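Local coordinates for protein alternansucrase (Leuconostoc mesenteroides, PDB 6HVG) that is a calcium-containing member of glycoside hydrolase family 70 that joins a TIM-barrel-type catalytic region to repeats of the putative cell wall- and choline-binding type, at residues W443-N455 with T467-A481. Sequence-based numbering, arbitrary orientation.
Sequences WWPDKQTQANYLN and TYTAATSQKTLNDAA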
loop_
_atom_site.group_PDB
_atom_site.type_symbol
_atom_site.label_atom_id
_atom_site.label_comp_id
_atom_site.label_asym_id
_atom_site.label_seq_id
_atom_site.Cartn_x
_atom_site.Cartn_y
_atom_site.Cartn_z
ATOM N N TRP A 443 -35.335 -16.640 11.444
ATOM C CA TRP A 443 -35.578 -15.498 10.554
ATOM C C TRP A 443 -34.443 -15.333 9.551
ATOM O O TRP A 443 -33.329 -15.744 9.809
ATOM C CB TRP A 443 -35.746 -14.221 11.381
ATOM C CG TRP A 443 -35.826 -12.977 10.580
ATOM C CD1 TRP A 443 -36.954 -12.330 10.164
ATOM C CD2 TRP A 443 -34.723 -12.220 10.082
ATOM N NE1 TRP A 443 -36.622 -11.219 9.429
ATOM C CE2 TRP A 443 -35.256 -11.130 9.360
ATOM C CE3 TRP A 443 -33.336 -12.369 10.154
ATOM C CZ2 TRP A 443 -34.445 -10.186 8.721
ATOM C CZ3 TRP A 443 -32.529 -11.433 9.515
ATOM C CH2 TRP A 443 -33.085 -10.356 8.812
ATOM N N TRP A 444 -34.759 -14.763 8.392
ATOM C CA TRP A 444 -33.786 -14.491 7.355
ATOM C C TRP A 444 -34.117 -13.135 6.696
ATOM O O TRP A 444 -35.276 -12.730 6.672
ATOM C CB TRP A 444 -33.824 -15.650 6.334
ATOM C CG TRP A 444 -33.618 -16.960 7.006
ATOM C CD1 TRP A 444 -32.433 -17.598 7.195
ATOM C CD2 TRP A 444 -34.617 -17.775 7.654
ATOM N NE1 TRP A 444 -32.628 -18.752 7.910
ATOM C CE2 TRP A 444 -33.960 -18.883 8.205
ATOM C CE3 TRP A 444 -35.985 -17.665 7.834
ATOM C CZ2 TRP A 444 -34.637 -19.885 8.914
ATOM C CZ3 TRP A 444 -36.654 -18.664 8.531
ATOM C CH2 TRP A 444 -35.983 -19.751 9.059
ATOM N N PRO A 445 -33.112 -12.445 6.145
ATOM C CA PRO A 445 -33.349 -11.194 5.451
ATOM C C PRO A 445 -34.098 -11.339 4.130
ATOM O O PRO A 445 -34.820 -10.424 3.738
ATOM C CB PRO A 445 -31.947 -10.658 5.214
ATOM C CG PRO A 445 -31.070 -11.849 5.208
ATOM C CD PRO A 445 -31.688 -12.810 6.162
ATOM N N ASP A 446 -33.935 -12.470 3.464
ATOM C CA ASP A 446 -34.478 -12.703 2.114
ATOM C C ASP A 446 -34.479 -14.223 1.826
ATOM O O ASP A 446 -33.880 -15.009 2.548
ATOM C CB ASP A 446 -33.658 -11.934 1.059
ATOM C CG ASP A 446 -32.134 -11.954 1.354
ATOM O OD1 ASP A 446 -31.521 -13.040 1.265
ATOM O OD2 ASP A 446 -31.571 -10.892 1.719
ATOM N N LYS A 447 -35.129 -14.626 0.750
ATOM C CA LYS A 447 -35.218 -16.035 0.395
ATOM C C LYS A 447 -33.891 -16.655 -0.032
ATOM O O LYS A 447 -33.623 -17.800 0.294
ATOM C CB LYS A 447 -36.264 -16.232 -0.703
ATOM C CG LYS A 447 -37.676 -16.165 -0.156
ATOM C CD LYS A 447 -38.699 -16.227 -1.257
ATOM C CE LYS A 447 -38.935 -17.630 -1.710
ATOM N NZ LYS A 447 -39.622 -17.633 -3.031
ATOM N N GLN A 448 -33.054 -15.901 -0.726
ATOM C CA GLN A 448 -31.727 -16.380 -1.114
ATOM C C GLN A 448 -30.915 -16.779 0.106
ATOM O O GLN A 448 -30.376 -17.872 0.159
ATOM C CB GLN A 448 -30.973 -15.282 -1.878
ATOM C CG GLN A 448 -29.631 -15.685 -2.466
ATOM C CD GLN A 448 -29.732 -16.791 -3.496
ATOM O OE1 GLN A 448 -29.887 -16.531 -4.698
ATOM N NE2 GLN A 448 -29.699 -18.027 -3.032
ATOM N N THR A 449 -30.854 -15.895 1.103
ATOM C CA THR A 449 -30.158 -16.191 2.328
ATOM C C THR A 449 -30.796 -17.373 3.029
ATOM O O THR A 449 -30.106 -18.247 3.534
ATOM C CB THR A 449 -30.170 -14.998 3.282
ATOM O OG1 THR A 449 -29.679 -13.843 2.614
ATOM C CG2 THR A 449 -29.261 -15.273 4.490
ATOM N N GLN A 450 -32.119 -17.415 3.074
ATOM C CA GLN A 450 -32.802 -18.545 3.707
ATOM C C GLN A 450 -32.400 -19.850 3.044
ATOM O O GLN A 450 -32.113 -20.819 3.726
ATOM C CB GLN A 450 -34.330 -18.378 3.651
ATOM C CG GLN A 450 -35.104 -19.499 4.330
ATOM C CD GLN A 450 -36.510 -19.117 4.685
ATOM O OE1 GLN A 450 -36.972 -18.026 4.343
ATOM N NE2 GLN A 450 -37.238 -20.031 5.328
ATOM N N ALA A 451 -32.417 -19.871 1.715
ATOM C CA ALA A 451 -32.092 -21.082 0.969
ATOM C C ALA A 451 -30.638 -21.482 1.188
ATOM O O ALA A 451 -30.316 -22.679 1.252
ATOM C CB ALA A 451 -32.374 -20.903 -0.509
ATOM N N ASN A 452 -29.762 -20.484 1.289
ATOM C CA ASN A 452 -28.341 -20.758 1.511
ATOM C C ASN A 452 -28.094 -21.310 2.914
ATOM O O ASN A 452 -27.332 -22.261 3.077
ATOM C CB ASN A 452 -27.491 -19.513 1.267
ATOM C CG ASN A 452 -27.385 -19.151 -0.203
ATOM O OD1 ASN A 452 -27.644 -19.963 -1.074
ATOM N ND2 ASN A 452 -26.979 -17.932 -0.479
ATOM N N TYR A 453 -28.748 -20.726 3.911
ATOM C CA TYR A 453 -28.681 -21.225 5.274
ATOM C C TYR A 453 -29.101 -22.684 5.323
ATOM O O TYR A 453 -28.407 -23.496 5.904
ATOM C CB TYR A 453 -29.578 -20.403 6.198
ATOM C CG TYR A 453 -29.896 -21.060 7.529
ATOM C CD1 TYR A 453 -29.045 -20.933 8.618
ATOM C CD2 TYR A 453 -31.047 -21.790 7.701
ATOM C CE1 TYR A 453 -29.342 -21.521 9.839
ATOM C CE2 TYR A 453 -31.358 -22.390 8.917
ATOM C CZ TYR A 453 -30.511 -22.250 9.985
ATOM O OH TYR A 453 -30.847 -22.859 11.168
ATOM N N LEU A 454 -30.235 -23.009 4.706
ATOM C CA LEU A 454 -30.765 -24.369 4.711
ATOM C C LEU A 454 -29.812 -25.348 4.066
ATOM O O LEU A 454 -29.540 -26.404 4.644
ATOM C CB LEU A 454 -32.112 -24.453 3.987
ATOM C CG LEU A 454 -33.242 -23.703 4.675
ATOM C CD1 LEU A 454 -34.437 -23.654 3.750
ATOM C CD2 LEU A 454 -33.648 -24.338 6.003
ATOM N N ASN A 455 -29.282 -24.991 2.898
ATOM C CA ASN A 455 -28.308 -25.843 2.221
ATOM C C ASN A 455 -27.011 -26.023 3.038
ATOM O O ASN A 455 -26.462 -27.114 3.091
ATOM C CB ASN A 455 -27.959 -25.285 0.850
ATOM C CG ASN A 455 -29.110 -25.336 -0.105
ATOM O OD1 ASN A 455 -30.127 -25.964 0.161
ATOM N ND2 ASN A 455 -28.961 -24.684 -1.231
ATOM N N THR A 467 -30.901 -28.881 -2.188
ATOM C CA THR A 467 -30.581 -27.851 -3.167
ATOM C C THR A 467 -31.737 -26.880 -3.195
ATOM O O THR A 467 -32.718 -27.083 -3.890
ATOM C CB THR A 467 -30.433 -28.458 -4.573
ATOM O OG1 THR A 467 -29.885 -29.779 -4.473
ATOM C CG2 THR A 467 -29.552 -27.557 -5.443
ATOM N N TYR A 468 -31.652 -25.832 -2.410
ATOM C CA TYR A 468 -32.665 -24.813 -2.456
ATOM C C TYR A 468 -32.186 -23.524 -3.098
ATOM O O TYR A 468 -31.073 -23.100 -2.882
ATOM C CB TYR A 468 -33.184 -24.565 -1.041
ATOM C CG TYR A 468 -34.073 -25.660 -0.482
ATOM C CD1 TYR A 468 -35.035 -26.296 -1.274
ATOM C CD2 TYR A 468 -33.991 -26.017 0.871
ATOM C CE1 TYR A 468 -35.859 -27.275 -0.733
ATOM C CE2 TYR A 468 -34.789 -27.004 1.404
ATOM C CZ TYR A 468 -35.723 -27.627 0.612
ATOM O OH TYR A 468 -36.549 -28.593 1.170
ATOM N N THR A 469 -33.042 -22.930 -3.909
ATOM C CA THR A 469 -32.764 -21.672 -4.572
ATOM C C THR A 469 -33.754 -20.664 -4.015
ATOM O O THR A 469 -34.710 -21.011 -3.315
ATOM C CB THR A 469 -32.911 -21.822 -6.098
ATOM O OG1 THR A 469 -32.212 -22.993 -6.467
ATOM C CG2 THR A 469 -32.283 -20.679 -6.874
ATOM N N ALA A 470 -33.460 -19.406 -4.255
ATOM C CA ALA A 470 -34.371 -18.331 -3.925
ATOM C C ALA A 470 -35.740 -18.560 -4.576
ATOM O O ALA A 470 -36.742 -18.091 -4.082
ATOM C CB ALA A 470 -33.757 -17.009 -4.361
ATOM N N ALA A 471 -35.772 -19.295 -5.678
ATOM C CA ALA A 471 -37.027 -19.601 -6.372
ATOM C C ALA A 471 -37.944 -20.587 -5.646
ATOM O O ALA A 471 -39.134 -20.662 -5.950
ATOM C CB ALA A 471 -36.735 -20.109 -7.781
ATOM N N THR A 472 -37.378 -21.371 -4.733
ATOM C CA THR A 472 -38.132 -22.321 -3.937
ATOM C C THR A 472 -39.193 -21.554 -3.169
ATOM O O THR A 472 -38.956 -20.405 -2.767
ATOM C CB THR A 472 -37.216 -23.048 -2.938
ATOM O OG1 THR A 472 -36.164 -23.698 -3.644
ATOM C CG2 THR A 472 -37.987 -24.074 -2.100
ATOM N N SER A 473 -40.358 -22.178 -2.978
ATOM C CA SER A 473 -41.488 -21.481 -2.385
ATOM C C SER A 473 -41.173 -21.171 -0.945
ATOM O O SER A 473 -40.407 -21.874 -0.303
ATOM C CB SER A 473 -42.774 -22.314 -2.471
ATOM O OG SER A 473 -42.909 -23.215 -1.385
ATOM N N GLN A 474 -41.784 -20.116 -0.438
ATOM C CA GLN A 474 -41.538 -19.694 0.912
ATOM C C GLN A 474 -42.005 -20.760 1.899
ATOM O O GLN A 474 -41.358 -20.978 2.925
ATOM C CB GLN A 474 -42.250 -18.368 1.173
ATOM C CG GLN A 474 -41.862 -17.707 2.473
ATOM C CD GLN A 474 -40.421 -17.281 2.484
ATOM O OE1 GLN A 474 -40.033 -16.427 1.708
ATOM N NE2 GLN A 474 -39.608 -17.890 3.362
ATOM N N LYS A 475 -43.145 -21.385 1.620
ATOM C CA LYS A 475 -43.693 -22.416 2.502
ATOM C C LYS A 475 -42.700 -23.567 2.648
ATOM O O LYS A 475 -42.418 -24.002 3.753
ATOM C CB LYS A 475 -45.005 -22.918 1.918
ATOM C CG LYS A 475 -45.641 -24.119 2.623
ATOM C CD LYS A 475 -46.615 -23.705 3.711
ATOM C CE LYS A 475 -47.359 -24.899 4.289
ATOM N NZ LYS A 475 -46.429 -25.775 5.056
ATOM N N THR A 476 -42.157 -24.040 1.525
ATOM C CA THR A 476 -41.185 -25.119 1.516
ATOM C C THR A 476 -39.941 -24.755 2.320
ATOM O O THR A 476 -39.446 -25.582 3.075
ATOM C CB THR A 476 -40.760 -25.486 0.084
ATOM O OG1 THR A 476 -41.912 -25.901 -0.667
ATOM C CG2 THR A 476 -39.719 -26.619 0.093
ATOM N N LEU A 477 -39.447 -23.526 2.174
ATOM C CA LEU A 477 -38.239 -23.103 2.874
ATOM C C LEU A 477 -38.460 -23.053 4.377
ATOM O O LEU A 477 -37.613 -23.510 5.144
ATOM C CB LEU A 477 -37.775 -21.739 2.379
ATOM C CG LEU A 477 -37.324 -21.643 0.914
ATOM C CD1 LEU A 477 -37.211 -20.182 0.539
ATOM C CD2 LEU A 477 -36.001 -22.338 0.686
ATOM N N ASN A 478 -39.601 -22.527 4.793
ATOM C CA ASN A 478 -39.947 -22.467 6.216
ATOM C C ASN A 478 -40.140 -23.854 6.836
ATOM O O ASN A 478 -39.730 -24.086 7.967
ATOM C CB ASN A 478 -41.195 -21.599 6.422
ATOM C CG ASN A 478 -40.931 -20.118 6.180
ATOM O OD1 ASN A 478 -39.808 -19.674 6.297
ATOM N ND2 ASN A 478 -41.956 -19.367 5.846
ATOM N N ASP A 479 -40.762 -24.774 6.097
ATOM C CA ASP A 479 -40.888 -26.174 6.544
ATOM C C ASP A 479 -39.495 -26.797 6.716
ATOM O O ASP A 479 -39.243 -27.519 7.679
ATOM C CB ASP A 479 -41.692 -27.014 5.537
ATOM C CG ASP A 479 -43.180 -26.743 5.587
ATOM O OD1 ASP A 479 -43.641 -26.049 6.513
ATOM O OD2 ASP A 479 -43.910 -27.233 4.685
ATOM N N ALA A 480 -38.599 -26.513 5.768
ATOM C CA ALA A 480 -37.234 -27.017 5.804
ATOM C C ALA A 480 -36.425 -26.394 6.935
ATOM O O ALA A 480 -35.549 -27.045 7.488
ATOM C CB ALA A 480 -36.543 -26.777 4.473
ATOM N N ALA A 481 -36.728 -25.154 7.286
ATOM C CA ALA A 481 -36.085 -24.507 8.427
ATOM C C ALA A 481 -36.419 -25.213 9.725
ATOM O O ALA A 481 -35.574 -25.336 10.587
ATOM C CB ALA A 481 -36.483 -23.042 8.491
#
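Gln450, in the first turn of helix 447-455, reaches across to helix 474-481 and joins its side chain to Gln474 and Asn478. Its CG stands anti to the backbone N (chi1 -178°) and the chain runs on extended, which carries the amide over to the neighbouring helix. CB of Gln450 points toward the 467-481 segment, and Gln450 CG passes Leu477 CB at 4.0 Å and lies above one face of the Trp444 ring, near its rim. Beyond CD the two amide atoms part. Gln450 OE1 accepts from Gln474 NE2 at 2.8 Å, the donor standing above the carbonyl plane, whereas Gln450 NE2 gives a nearly straight bond (167°) to Asn478 OD1. Both amide atoms thus have a partner, an arrangement consistent with a fixed orientation of the amide, and Asn478 ND2 is held in turn by Gln385.

Leu477 fits as a knob among Lys447, Gln450, Ala451 and Leu454, with Leu477 CD2 3.7 Å from Leu454 CD1. Leu454 also rests on Ala480 and Ala481, and Ala481 CB packs against Trp444 CH2. Towards the connecting loop, Lys447 NZ donates to Ala470 O at 3.1 Å, nearly in line with the carbonyl, and also bonds Gln380. Asn455 ND2 meets Tyr468 O on a lone pair in the carbonyl plane, 3.1 Å away.

The axes of the 447-455 and 474-481 segments approach to 10.2 Å, 37° from parallel. Amide and carbonyl bonds around an apolar core are consistent with a directional fit between successive helices, Lys447 and Asn455 tying their link to the first.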